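Local coordinates for UDP-galactopyranose mutase (Deinococcus radiodurans, PDB 3HDQ), which catalyses the FAD-dependent interconversion of UDP-galactopyranose and UDP-galactofuranose, the isomerisation that supplies the furanose form of the sugar nucleotide, at the interface of chains A and B. Sequence-based numbering; all coordinates share one arbitrary frame. Chains: chain A/B, UDP-galactopyranose mutase.

Contact 1: the interface of chains A and B. Residues chain A 72, 224; chain B 72-73, 76.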
loop_
_atom_site.group_PDB
_atom_site.type_symbol
_atom_site.label_atom_id
_atom_site.label_comp_id
_atom_site.label_asym_id
_atom_site.label_seq_id
_atom_site.Cartn_x
_atom_site.Cartn_y
_atom_site.Cartn_z
ATOM N N TYR A 72 -0.142 7.276 -2.550
ATOM C CA TYR A 72 0.561 8.533 -2.360
ATOM C C TYR A 72 1.806 8.556 -3.250
ATOM O O TYR A 72 2.567 7.582 -3.283
ATOM C CB TYR A 72 0.936 8.693 -0.886
ATOM C CG TYR A 72 -0.228 9.059 0.017
ATOM C CD1 TYR A 72 -0.477 10.388 0.354
ATOM C CD2 TYR A 72 -1.072 8.084 0.535
ATOM C CE1 TYR A 72 -1.530 10.734 1.181
ATOM C CE2 TYR A 72 -2.137 8.428 1.367
ATOM C CZ TYR A 72 -2.356 9.755 1.683
ATOM O OH TYR A 72 -3.401 10.123 2.505
ATOM N N ARG A 224 -7.470 2.068 0.948
ATOM C CA ARG A 224 -7.906 1.828 2.317
ATOM C C ARG A 224 -9.250 1.087 2.369
ATOM O O ARG A 224 -9.412 0.147 3.138
ATOM C CB ARG A 224 -7.978 3.149 3.089
ATOM C CG ARG A 224 -6.601 3.757 3.337
ATOM C CD ARG A 224 -5.918 3.072 4.504
ATOM N NE ARG A 224 -6.744 3.228 5.700
ATOM C CZ ARG A 224 -6.742 4.317 6.468
ATOM N NH1 ARG A 224 -5.944 5.342 6.175
ATOM N NH2 ARG A 224 -7.536 4.379 7.531
ATOM N N TYR B 72 0.992 5.635 4.986
ATOM C CA TYR B 72 0.470 6.962 5.300
ATOM C C TYR B 72 -0.746 6.835 6.196
ATOM O O TYR B 72 -1.624 6.025 5.930
ATOM C CB TYR B 72 0.127 7.738 4.018
ATOM C CG TYR B 72 1.354 8.238 3.275
ATOM C CD1 TYR B 72 1.814 9.543 3.437
ATOM C CD2 TYR B 72 2.073 7.392 2.446
ATOM C CE1 TYR B 72 2.940 9.990 2.773
ATOM C CE2 TYR B 72 3.203 7.832 1.779
ATOM C CZ TYR B 72 3.630 9.131 1.945
ATOM O OH TYR B 72 4.760 9.560 1.274
ATOM N N ASP B 73 -0.791 7.626 7.264
ATOM C CA ASP B 73 -1.892 7.536 8.214
ATOM C C ASP B 73 -3.087 8.372 7.755
ATOM O O ASP B 73 -3.086 8.901 6.643
ATOM C CB ASP B 73 -1.448 7.889 9.646
ATOM C CG ASP B 73 -1.059 9.355 9.814
ATOM O OD1 ASP B 73 -1.302 10.169 8.896
ATOM O OD2 ASP B 73 -0.510 9.689 10.890
ATOM N N GLY B 76 -2.302 11.818 6.524
ATOM C CA GLY B 76 -1.390 11.945 5.396
ATOM C C GLY B 76 0.081 11.987 5.775
ATOM O O GLY B 76 0.930 12.363 4.962
HETATM O O HOH W 1 -3.973 6.111 4.402
#
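A:Tyr72 and B:Tyr72 lie face against face where the two copies meet, and they show how one side chain can pair with its own twin across a two-fold axis. Their ring centroids are 4.2 Å apart and the planes are 11° from parallel. The stack is offset toward the base of each ring: CG of A:Tyr72 and CG of B:Tyr72 lie 3.7 Å apart, while the phenol hydroxyls point away from each other, though not exactly in opposite directions. The overlap therefore runs past the rings to the methylenes, with CE2 of A:Tyr72 3.6 Å from CB of B:Tyr72 and the converse contact repeating it. In both copies CG stands anti to the carbonyl carbon (chi1 -75° in A:Tyr72), which swings the ring off the short strand 71-72 and toward the partner.

Around this aromatic centre the contact thins. The hydroxyl OH of A:Tyr72 passes the loop of chain B, 4.0 Å from CA of B:Gly76, and the backbone carbon C of B:Gly76 edges the ring of B:Tyr72 in its plane. No direct polar bond joins the chains here. At the rim, A:Arg224 on helix 222-229 reaches across by way of a water held in the plane of its guanidinium. Its NH1 lies 2.8 Å from that water, with an angle of 147° at the hydrogen, and the same water sits 2.8 Å from the backbone carbonyl O of B:Tyr72.

Contact 2: the interface of chains A and B. Residues chain A 238, 241, 245-246, 249-250; chain B 27, 29-30, 56, 236, 250.
A:Phe249 meets B:Phe30 edge to face, the planes 86° apart, at the centre of a patch that illustrates an apolar core closed by a charged pair. The CZ-CE2 edge of A:Phe249 comes over the rim of the B:Phe30 ring, CZ lying 3.6 Å from CE1 of B:Phe30, while CB of B:Leu56 covers the opposite face. The ring of A:Phe249 is itself sandwiched: CA of B:Gly29 lies over one face toward the rim, the backbone O of A:Ile246 over the centre of the other, and the carbonyl O of B:Ser27 in plane at the edge. On one flank the CD1 methyls of A:Ile250 and B:Ile250 touch at 3.8 Å. On another, the extended chain of A:Met238 brings CE to 3.7 Å from CD1 of B:Leu56, the two side chains meeting at about a right angle.

B:Lys236 leads from this core to the polar rim. Its CG borders the B:Phe30 ring in plane, and a bend at chi2 (-55°) carries the rest of the chain past OG1 of A:Thr241, which lies 3.2 Å from CD of B:Lys236. The ammonium then forms a salt bridge with A:Glu245, whose extended chain meets it at about a right angle. A weak bond runs from NZ of B:Lys236 to OE1 of A:Glu245 at 3.1 Å; the main one runs from the same NZ to OE2 of A:Glu245 at 2.8 Å, on the syn side and 25° out of the carboxylate plane.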
loop_
_atom_site.group_PDB
_atom_site.type_symbol
_atom_site.label_atom_id
_atom_site.label_comp_id
_atom_site.label_asym_id
_atom_site.label_seq_id
_atom_site.Cartn_x
_atom_site.Cartn_y
_atom_site.Cartn_z
ATOM N N MET A 238 -3.351 -12.833 -3.474
ATOM C CA MET A 238 -2.152 -13.158 -4.233
ATOM C C MET A 238 -1.883 -12.105 -5.313
ATOM O O MET A 238 -2.667 -11.940 -6.255
ATOM C CB MET A 238 -2.320 -14.535 -4.867
ATOM C CG MET A 238 -1.043 -15.225 -5.219
ATOM S SD MET A 238 -1.340 -16.950 -5.652
ATOM C CE MET A 238 0.363 -17.470 -5.730
ATOM N N THR A 241 0.482 -11.899 -9.875
ATOM C CA THR A 241 0.170 -13.268 -10.281
ATOM C C THR A 241 -0.939 -13.395 -11.336
ATOM O O THR A 241 -2.107 -13.172 -11.054
ATOM C CB THR A 241 -0.213 -14.111 -9.052
ATOM O OG1 THR A 241 0.838 -14.048 -8.076
ATOM C CG2 THR A 241 -0.468 -15.555 -9.447
ATOM N N GLU A 245 -0.590 -18.619 -14.216
ATOM C CA GLU A 245 0.633 -19.142 -13.605
ATOM C C GLU A 245 0.319 -20.069 -12.426
ATOM O O GLU A 245 1.213 -20.721 -11.896
ATOM C CB GLU A 245 1.556 -18.014 -13.146
ATOM C CG GLU A 245 1.907 -16.997 -14.225
ATOM C CD GLU A 245 2.700 -15.825 -13.672
ATOM O OE1 GLU A 245 2.110 -14.748 -13.443
ATOM O OE2 GLU A 245 3.910 -15.990 -13.436
ATOM N N ILE A 246 -0.958 -20.162 -12.061
ATOM C CA ILE A 246 -1.353 -20.783 -10.799
ATOM C C ILE A 246 -2.424 -21.869 -10.952
ATOM O O ILE A 246 -2.483 -22.814 -10.163
ATOM C CB ILE A 246 -1.821 -19.685 -9.807
ATOM C CG1 ILE A 246 -0.907 -19.666 -8.595
ATOM C CG2 ILE A 246 -3.307 -19.790 -9.456
ATOM C CD1 ILE A 246 0.519 -19.430 -8.988
ATOM N N PHE A 249 -2.058 -25.969 -10.683
ATOM C CA PHE A 249 -1.701 -26.690 -9.465
ATOM C C PHE A 249 -2.418 -26.267 -8.183
ATOM O O PHE A 249 -2.470 -27.030 -7.228
ATOM C CB PHE A 249 -0.179 -26.721 -9.262
ATOM C CG PHE A 249 0.455 -25.363 -9.148
ATOM C CD1 PHE A 249 1.067 -24.774 -10.244
ATOM C CD2 PHE A 249 0.466 -24.688 -7.936
ATOM C CE1 PHE A 249 1.668 -23.524 -10.137
ATOM C CE2 PHE A 249 1.061 -23.446 -7.820
ATOM C CZ PHE A 249 1.664 -22.863 -8.923
ATOM N N ILE A 250 -2.974 -25.067 -8.139
ATOM C CA ILE A 250 -3.719 -24.698 -6.946
ATOM C C ILE A 250 -5.163 -25.144 -7.088
ATOM O O ILE A 250 -5.865 -24.691 -7.983
ATOM C CB ILE A 250 -3.670 -23.189 -6.648
ATOM C CG1 ILE A 250 -2.250 -22.740 -6.314
ATOM C CG2 ILE A 250 -4.580 -22.859 -5.477
ATOM C CD1 ILE A 250 -2.176 -21.284 -5.896
ATOM N N SER B 27 3.613 -22.802 -15.600
ATOM C CA SER B 27 4.350 -23.252 -14.419
ATOM C C SER B 27 3.585 -24.355 -13.686
ATOM O O SER B 27 2.347 -24.393 -13.717
ATOM C CB SER B 27 4.633 -22.076 -13.475
ATOM O OG SER B 27 5.284 -22.508 -12.288
ATOM N N GLY B 29 4.666 -25.407 -10.363
ATOM C CA GLY B 29 4.958 -25.281 -8.945
ATOM C C GLY B 29 6.019 -24.240 -8.647
ATOM O O GLY B 29 6.321 -23.388 -9.486
ATOM N N PHE B 30 6.591 -24.317 -7.449
ATOM C CA PHE B 30 7.555 -23.329 -6.973
ATOM C C PHE B 30 8.847 -23.993 -6.499
ATOM O O PHE B 30 8.817 -25.049 -5.873
ATOM C CB PHE B 30 6.969 -22.517 -5.804
ATOM C CG PHE B 30 5.826 -21.613 -6.189
ATOM C CD1 PHE B 30 4.521 -21.977 -5.920
ATOM C CD2 PHE B 30 6.065 -20.397 -6.811
ATOM C CE1 PHE B 30 3.471 -21.156 -6.268
ATOM C CE2 PHE B 30 5.019 -19.565 -7.167
ATOM C CZ PHE B 30 3.716 -19.947 -6.895
ATOM N N LEU B 56 7.466 -18.404 -4.114
ATOM C CA LEU B 56 6.209 -17.940 -3.533
ATOM C C LEU B 56 6.506 -17.390 -2.153
ATOM O O LEU B 56 7.018 -18.114 -1.294
ATOM C CB LEU B 56 5.193 -19.071 -3.396
ATOM C CG LEU B 56 3.930 -18.723 -2.594
ATOM C CD1 LEU B 56 3.116 -17.608 -3.273
ATOM C CD2 LEU B 56 3.045 -19.943 -2.364
ATOM N N LYS B 236 5.821 -14.514 -6.559
ATOM C CA LYS B 236 4.403 -14.356 -6.312
ATOM C C LYS B 236 4.225 -14.102 -4.833
ATOM O O LYS B 236 4.857 -14.759 -3.998
ATOM C CB LYS B 236 3.625 -15.604 -6.737
ATOM C CG LYS B 236 3.941 -16.063 -8.151
ATOM C CD LYS B 236 3.721 -14.951 -9.156
ATOM C CE LYS B 236 4.301 -15.297 -10.508
ATOM N NZ LYS B 236 4.318 -14.106 -11.409
ATOM N N ILE B 250 0.263 -26.674 -2.209
ATOM C CA ILE B 250 1.071 -25.980 -3.200
ATOM C C ILE B 250 2.439 -26.662 -3.300
ATOM O O ILE B 250 3.083 -26.908 -2.284
ATOM C CB ILE B 250 1.210 -24.479 -2.878
ATOM C CG1 ILE B 250 -0.153 -23.788 -3.007
ATOM C CG2 ILE B 250 2.237 -23.840 -3.792
ATOM C CD1 ILE B 250 -0.106 -22.274 -2.887
#

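Contact 3: the interface of chains A and B. Residues chain A 27, 29-30, 54, 249-251; chain B 249-250.
B:Phe249 and A:Pro251 touch ring to ring, and the phenylalanine, with 116 Å² of its surface hidden by chain A, dominates a patch that exemplifies an aromatic plug set into a partner. Its CG takes the crowded position between the backbone N and the carbonyl carbon (chi1 60°), which throws the ring across to chain A. There A:Pro251 packs obliquely against the rim at the base of the ring, from one side of its plane: its CG is 3.9 Å from CG of B:Phe249, and its CD is 3.8 Å from CD2 of B:Phe249. The far end of the ring runs into A:Phe30, whose CE1 lies 3.8 Å from CZ of B:Phe249, the two side chains crossing at about a right angle. A:Ile250, next to the proline, continues the apolar surface through its contact with B:Ile250.

Lesser neighbours complete the surround. OG of A:Ser27 approaches the methylene CB of B:Phe249 at 4.0 Å, a loose contact from the N-terminal segment. No direct hydrogen bond crosses the patch; the backbone oxygens O of A:Phe249 and B:Phe249 merely pass at 3.7 Å. An alanine in place of B:Phe249 would probably open a gap between A:Pro251 and A:Phe30 and deprive both of their aromatic partner. At the remaining edge A:Arg54 arrives tip to tip, the guanidinium turned 44° from the ring, with NH2 in the ring plane and 3.8 Å from CE1 of B:Phe249.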
loop_
_atom_site.group_PDB
_atom_site.type_symbol
_atom_site.label_atom_id
_atom_site.label_comp_id
_atom_site.label_asym_id
_atom_site.label_seq_id
_atom_site.Cartn_x
_atom_site.Cartn_y
_atom_site.Cartn_z
ATOM N N SER A 27 -7.374 -32.609 -3.879
ATOM C CA SER A 27 -7.733 -31.523 -2.961
ATOM C C SER A 27 -8.873 -30.676 -3.527
ATOM O O SER A 27 -8.830 -30.246 -4.682
ATOM C CB SER A 27 -6.527 -30.626 -2.657
ATOM O OG SER A 27 -5.741 -31.140 -1.595
ATOM N N GLY A 29 -9.472 -27.845 -2.131
ATOM C CA GLY A 29 -8.824 -26.548 -2.017
ATOM C C GLY A 29 -9.821 -25.419 -1.824
ATOM O O GLY A 29 -10.835 -25.598 -1.149
ATOM N N PHE A 30 -9.550 -24.263 -2.425
ATOM C CA PHE A 30 -10.433 -23.098 -2.266
ATOM C C PHE A 30 -11.812 -23.310 -2.880
ATOM O O PHE A 30 -11.954 -23.963 -3.913
ATOM C CB PHE A 30 -9.796 -21.846 -2.871
ATOM C CG PHE A 30 -8.493 -21.461 -2.229
ATOM C CD1 PHE A 30 -7.286 -21.893 -2.766
ATOM C CD2 PHE A 30 -8.476 -20.682 -1.078
ATOM C CE1 PHE A 30 -6.078 -21.541 -2.171
ATOM C CE2 PHE A 30 -7.274 -20.328 -0.471
ATOM C CZ PHE A 30 -6.072 -20.759 -1.015
ATOM N N ARG A 54 -13.984 -20.227 1.488
ATOM C CA ARG A 54 -12.568 -19.918 1.371
ATOM C C ARG A 54 -12.253 -19.306 0.016
ATOM O O ARG A 54 -12.588 -19.865 -1.029
ATOM C CB ARG A 54 -11.729 -21.173 1.587
ATOM C CG ARG A 54 -11.609 -21.560 3.045
ATOM C CD ARG A 54 -11.275 -23.024 3.187
ATOM N NE ARG A 54 -9.869 -23.303 2.932
ATOM C CZ ARG A 54 -9.404 -24.505 2.618
ATOM N NH1 ARG A 54 -10.240 -25.532 2.510
ATOM N NH2 ARG A 54 -8.108 -24.680 2.404
ATOM N N PHE A 249 -2.058 -25.969 -10.683
ATOM C CA PHE A 249 -1.701 -26.690 -9.465
ATOM C C PHE A 249 -2.418 -26.267 -8.183
ATOM O O PHE A 249 -2.470 -27.030 -7.228
ATOM C CB PHE A 249 -0.179 -26.721 -9.262
ATOM C CG PHE A 249 0.455 -25.363 -9.148
ATOM C CD1 PHE A 249 1.067 -24.774 -10.244
ATOM C CD2 PHE A 249 0.466 -24.688 -7.936
ATOM C CE1 PHE A 249 1.668 -23.524 -10.137
ATOM C CE2 PHE A 249 1.061 -23.446 -7.820
ATOM C CZ PHE A 249 1.664 -22.863 -8.923
ATOM N N ILE A 250 -2.974 -25.067 -8.139
ATOM C CA ILE A 250 -3.719 -24.698 -6.946
ATOM C C ILE A 250 -5.163 -25.144 -7.088
ATOM O O ILE A 250 -5.865 -24.691 -7.983
ATOM C CB ILE A 250 -3.670 -23.189 -6.648
ATOM C CG1 ILE A 250 -2.250 -22.740 -6.314
ATOM C CG2 ILE A 250 -4.580 -22.859 -5.477
ATOM C CD1 ILE A 250 -2.176 -21.284 -5.896
ATOM N N PRO A 251 -5.618 -26.033 -6.194
ATOM C CA PRO A 251 -6.991 -26.550 -6.249
ATOM C C PRO A 251 -8.063 -25.507 -5.885
ATOM O O PRO A 251 -7.966 -24.869 -4.828
ATOM C CB PRO A 251 -6.981 -27.685 -5.223
ATOM C CG PRO A 251 -5.877 -27.370 -4.303
ATOM C CD PRO A 251 -4.845 -26.609 -5.083
ATOM N N PHE B 249 -1.047 -28.117 -0.158
ATOM C CA PHE B 249 -1.466 -28.272 -1.556
ATOM C C PHE B 249 -0.817 -27.342 -2.586
ATOM O O PHE B 249 -1.295 -27.236 -3.715
ATOM C CB PHE B 249 -2.995 -28.220 -1.676
ATOM C CG PHE B 249 -3.606 -26.931 -1.201
ATOM C CD1 PHE B 249 -4.541 -26.930 -0.179
ATOM C CD2 PHE B 249 -3.253 -25.725 -1.780
ATOM C CE1 PHE B 249 -5.111 -25.751 0.254
ATOM C CE2 PHE B 249 -3.819 -24.540 -1.348
ATOM C CZ PHE B 249 -4.748 -24.551 -0.333
ATOM N N ILE B 250 0.263 -26.674 -2.209
ATOM C CA ILE B 250 1.071 -25.980 -3.200
ATOM C C ILE B 250 2.439 -26.662 -3.300
ATOM O O ILE B 250 3.083 -26.908 -2.284
ATOM C CB ILE B 250 1.210 -24.479 -2.878
ATOM C CG1 ILE B 250 -0.153 -23.788 -3.007
ATOM C CG2 ILE B 250 2.237 -23.840 -3.792
ATOM C CD1 ILE B 250 -0.106 -22.274 -2.887
#

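Contacts 2 and 3 adjoin, the centres of their C-alpha atoms about 10 Å apart, and share A:Phe249, A:Ile250 and B:Ile250. The loop 249-250 of each chain thus works on both sides of the two-fold axis, each phenylalanine entering the N-terminal region of the other copy. Contact 1 stands apart, its C-alpha centre about 31 Å from that of contact 2 and 34 Å from that of contact 3, and relies on strand 71-72 and helix 222-229. Two separated footholds, each repeated or completed by symmetry, would probably restrain rocking of one subunit against the other. The deposited dimer may be the biological one, though the structure alone does not show this.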